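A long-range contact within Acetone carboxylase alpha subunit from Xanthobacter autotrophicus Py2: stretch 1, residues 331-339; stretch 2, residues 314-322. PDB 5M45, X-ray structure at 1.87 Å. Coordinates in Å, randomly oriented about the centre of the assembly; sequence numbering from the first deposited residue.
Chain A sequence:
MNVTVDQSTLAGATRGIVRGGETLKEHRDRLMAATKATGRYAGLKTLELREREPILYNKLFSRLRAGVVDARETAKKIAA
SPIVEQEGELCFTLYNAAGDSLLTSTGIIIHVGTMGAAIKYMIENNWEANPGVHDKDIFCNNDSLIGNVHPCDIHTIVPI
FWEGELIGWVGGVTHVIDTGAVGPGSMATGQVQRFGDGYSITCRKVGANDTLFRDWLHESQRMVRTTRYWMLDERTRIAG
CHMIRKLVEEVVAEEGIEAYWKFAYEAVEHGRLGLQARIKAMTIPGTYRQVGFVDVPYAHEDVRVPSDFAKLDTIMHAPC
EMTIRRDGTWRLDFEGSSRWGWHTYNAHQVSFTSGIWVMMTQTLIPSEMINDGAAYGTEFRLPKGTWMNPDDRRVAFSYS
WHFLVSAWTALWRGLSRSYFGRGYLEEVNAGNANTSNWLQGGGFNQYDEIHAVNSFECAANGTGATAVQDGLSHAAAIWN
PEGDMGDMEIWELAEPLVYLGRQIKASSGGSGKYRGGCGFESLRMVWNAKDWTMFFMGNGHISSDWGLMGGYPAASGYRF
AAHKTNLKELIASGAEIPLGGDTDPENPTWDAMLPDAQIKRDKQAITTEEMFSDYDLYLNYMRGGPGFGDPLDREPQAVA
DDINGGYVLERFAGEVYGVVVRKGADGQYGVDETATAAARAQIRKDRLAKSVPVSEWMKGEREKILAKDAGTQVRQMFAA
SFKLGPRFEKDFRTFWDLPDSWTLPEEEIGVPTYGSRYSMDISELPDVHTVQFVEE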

# COMPACT_ATOMS: atom_id res chain seq x y z
N ARG A 331 -24.10 -30.64 -3.12
CA ARG A 331 -23.90 -29.53 -4.02
C ARG A 331 -24.57 -28.28 -3.45
O ARG A 331 -25.71 -28.34 -2.96
CB ARG A 331 -24.45 -29.88 -5.41
CG ARG A 331 -24.31 -28.80 -6.47
CD ARG A 331 -24.96 -29.29 -7.78
NE ARG A 331 -24.84 -28.31 -8.86
CZ ARG A 331 -23.75 -28.11 -9.59
NH1 ARG A 331 -22.65 -28.85 -9.41
NH2 ARG A 331 -23.75 -27.16 -10.51
N LEU A 332 -23.86 -27.15 -3.53
CA LEU A 332 -24.37 -25.86 -3.09
C LEU A 332 -24.27 -24.84 -4.22
O LEU A 332 -23.16 -24.55 -4.67
CB LEU A 332 -23.63 -25.38 -1.86
CG LEU A 332 -23.83 -26.36 -0.69
CD1 LEU A 332 -22.61 -27.23 -0.52
CD2 LEU A 332 -24.11 -25.63 0.63
N ASP A 333 -25.42 -24.31 -4.66
CA ASP A 333 -25.52 -23.43 -5.83
C ASP A 333 -26.09 -22.09 -5.37
O ASP A 333 -27.20 -22.04 -4.81
CB ASP A 333 -26.42 -24.12 -6.87
CG ASP A 333 -26.53 -23.35 -8.21
OD1 ASP A 333 -26.17 -22.17 -8.31
OD2 ASP A 333 -26.97 -23.97 -9.21
N PHE A 334 -25.34 -21.01 -5.62
CA PHE A 334 -25.69 -19.64 -5.18
C PHE A 334 -26.21 -18.72 -6.31
O PHE A 334 -26.17 -17.49 -6.17
CB PHE A 334 -24.51 -19.04 -4.40
CG PHE A 334 -24.23 -19.80 -3.11
CD1 PHE A 334 -23.43 -20.95 -3.11
CD2 PHE A 334 -24.82 -19.42 -1.91
CE1 PHE A 334 -23.22 -21.67 -1.93
CE2 PHE A 334 -24.62 -20.14 -0.75
CZ PHE A 334 -23.82 -21.27 -0.75
N GLU A 335 -26.73 -19.30 -7.39
CA GLU A 335 -27.49 -18.59 -8.41
C GLU A 335 -28.50 -17.65 -7.79
O GLU A 335 -29.29 -18.08 -6.94
CB GLU A 335 -28.26 -19.59 -9.29
CG GLU A 335 -29.25 -19.01 -10.35
CD GLU A 335 -28.55 -18.66 -11.68
OE1 GLU A 335 -29.15 -18.12 -12.63
OE2 GLU A 335 -27.35 -18.94 -11.77
N GLY A 336 -28.49 -16.39 -8.21
CA GLY A 336 -29.37 -15.38 -7.67
C GLY A 336 -28.75 -14.37 -6.72
O GLY A 336 -29.40 -13.41 -6.35
N SER A 337 -27.50 -14.59 -6.35
CA SER A 337 -26.82 -13.70 -5.40
C SER A 337 -26.55 -12.31 -6.00
O SER A 337 -26.47 -12.15 -7.23
CB SER A 337 -25.48 -14.32 -4.91
OG SER A 337 -25.69 -15.55 -4.22
N SER A 338 -26.41 -11.32 -5.12
CA SER A 338 -26.16 -9.93 -5.53
C SER A 338 -24.69 -9.69 -5.96
O SER A 338 -23.85 -10.56 -5.84
CB SER A 338 -26.61 -8.95 -4.40
OG SER A 338 -25.96 -9.21 -3.17
N ARG A 339 -24.41 -8.49 -6.47
CA ARG A 339 -23.12 -8.10 -7.04
C ARG A 339 -22.16 -7.59 -5.97
O ARG A 339 -22.59 -7.13 -4.91
CB ARG A 339 -23.33 -6.98 -8.09
CG ARG A 339 -22.13 -6.63 -8.95
CD ARG A 339 -22.41 -5.65 -10.08
NE ARG A 339 -22.77 -4.30 -9.64
CZ ARG A 339 -24.00 -3.76 -9.72
NH1 ARG A 339 -25.04 -4.43 -10.27
NH2 ARG A 339 -24.19 -2.50 -9.30
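Stretch 2, residues 314-322: TIMHAPCEM

Stretch 2 is extended from end to end, a β strand that enters before Thr314 and runs on past Met322. It lies antiparallel to stretch 1, the N-to-C directions of the two strands making an angle of 151° and their axes approaching to 4.8 Å. Regular pairing is short. Leu332 faces Met322 as a non-hydrogen-bonded pair, CA to CA 4.7 Å, and Asp333 faces Glu321 as a hydrogen-bonded pair, with Glu321 N to Asp333 O and Asp333 N to Glu321 O both at 3.0 Å. Beyond this, stretch 1 leaves the strand through a type II turn from Phe334 to Ser337, while stretch 2 continues beside it.

Pro319, which has the most surface covered, sits against the turn. A proline has no amide hydrogen to offer, so a ladder rung cannot be donated from its nitrogen; the turn instead lays backbone against its ring, with Pro319 CG 3.4 Å from Glu335 O and 3.7 Å from Gly336 C. Gly336 is the matching choice: its phi of 105° and psi of -7° would jam a CB against the preceding carbonyl, and that CB would also stand only 3.1 Å from Pro319 CG. Pro319 O is buried without a hydrogen-bond partner; Phe334 CA approaches it at 3.4 Å in a CA-H...O contact.

Hydrogen bonds resume between His317 and Ser338 after the turn. Ser338 N donates to His317 O at 3.2 Å, and His317 N donates in return to Ser338 OG at 3.1 Å, so a side-chain oxygen takes the place that a backbone carbonyl fills in a regular ladder. Ser338 has its CB pointing toward stretch 2 and chi1 in the p well. The imidazole of His317 reaches the turn, with ND1 2.8 Å from Gly336 O.

Between the regular Asp333-Glu321 pair and Pro319, Cys320 packs against Phe334. The CB of Cys320 is 3.5 Å from Phe334 CE2, and its SG lies 4.1 Å from the ring centroid in an oblique sulfur-aromatic approach. Leu332 CD2 extends the apolar patch, 4.0 Å from Cys320 SG and 4.1 Å from Met322 CE.

The turn is braced from within: Ser337 N and Ser337 OG both donate to Phe334 O, at 3.2 and 2.8 Å, and Glu335 N donates to Asp333 OD1 at 3.1 Å. Read as a rule, this contact sets a proline against a turn: glycine gives the ring room, and hydrogen bonds flank the site, from Asp333 with Glu321 and Ser338 with His317.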

# COMPACT_ATOMS: atom_id res chain seq x y z
N THR A 314 -27.48 -0.29 0.11
CA THR A 314 -27.68 -1.58 -0.54
C THR A 314 -27.87 -2.72 0.50
O THR A 314 -27.63 -2.54 1.71
CB THR A 314 -26.52 -1.98 -1.50
OG1 THR A 314 -25.27 -2.10 -0.79
CG2 THR A 314 -26.39 -0.99 -2.66
N ILE A 315 -28.33 -3.87 -0.02
CA ILE A 315 -28.61 -5.08 0.74
C ILE A 315 -27.91 -6.27 0.04
O ILE A 315 -28.08 -6.49 -1.19
CB ILE A 315 -30.13 -5.36 0.82
CG1 ILE A 315 -30.85 -4.20 1.52
CG2 ILE A 315 -30.41 -6.68 1.55
CD1 ILE A 315 -32.36 -4.29 1.54
N MET A 316 -27.15 -7.04 0.82
CA MET A 316 -26.58 -8.31 0.35
C MET A 316 -27.70 -9.38 0.26
O MET A 316 -28.53 -9.49 1.18
CB MET A 316 -25.50 -8.78 1.34
CG MET A 316 -24.76 -10.07 0.92
SD MET A 316 -25.65 -11.62 1.16
CE MET A 316 -25.44 -11.86 2.93
N HIS A 317 -27.67 -10.15 -0.82
CA HIS A 317 -28.58 -11.28 -1.11
C HIS A 317 -27.73 -12.57 -1.37
O HIS A 317 -26.83 -12.57 -2.23
CB HIS A 317 -29.41 -10.93 -2.34
CG HIS A 317 -30.39 -11.96 -2.78
ND1 HIS A 317 -30.64 -12.23 -4.11
CD2 HIS A 317 -31.20 -12.79 -2.07
CE1 HIS A 317 -31.53 -13.21 -4.20
NE2 HIS A 317 -31.88 -13.57 -2.98
N ALA A 318 -28.02 -13.64 -0.61
CA ALA A 318 -27.34 -14.94 -0.77
C ALA A 318 -28.32 -16.13 -0.68
O ALA A 318 -28.44 -16.76 0.38
CB ALA A 318 -26.23 -15.09 0.29
N PRO A 319 -29.03 -16.41 -1.78
CA PRO A 319 -29.86 -17.60 -1.82
C PRO A 319 -28.99 -18.85 -2.10
O PRO A 319 -28.00 -18.74 -2.80
CB PRO A 319 -30.80 -17.33 -3.01
CG PRO A 319 -29.96 -16.55 -3.96
CD PRO A 319 -29.06 -15.70 -3.08
N CYS A 320 -29.38 -20.00 -1.56
CA CYS A 320 -28.67 -21.25 -1.76
C CYS A 320 -29.65 -22.40 -2.03
O CYS A 320 -30.61 -22.61 -1.24
CB CYS A 320 -27.82 -21.62 -0.54
SG CYS A 320 -26.94 -23.20 -0.77
N GLU A 321 -29.42 -23.10 -3.14
CA GLU A 321 -30.06 -24.38 -3.44
C GLU A 321 -29.07 -25.49 -3.07
O GLU A 321 -27.99 -25.62 -3.71
CB GLU A 321 -30.49 -24.48 -4.91
CG GLU A 321 -31.20 -25.79 -5.24
CD GLU A 321 -31.69 -25.90 -6.69
OE1 GLU A 321 -32.30 -26.95 -6.96
OE2 GLU A 321 -31.42 -25.01 -7.56
N MET A 322 -29.41 -26.26 -2.06
CA MET A 322 -28.54 -27.31 -1.51
C MET A 322 -29.13 -28.69 -1.92
O MET A 322 -30.28 -28.96 -1.61
CB MET A 322 -28.42 -27.18 0.04
CG MET A 322 -27.72 -28.33 0.80
SD MET A 322 -28.05 -28.29 2.60
CE MET A 322 -27.25 -26.71 3.04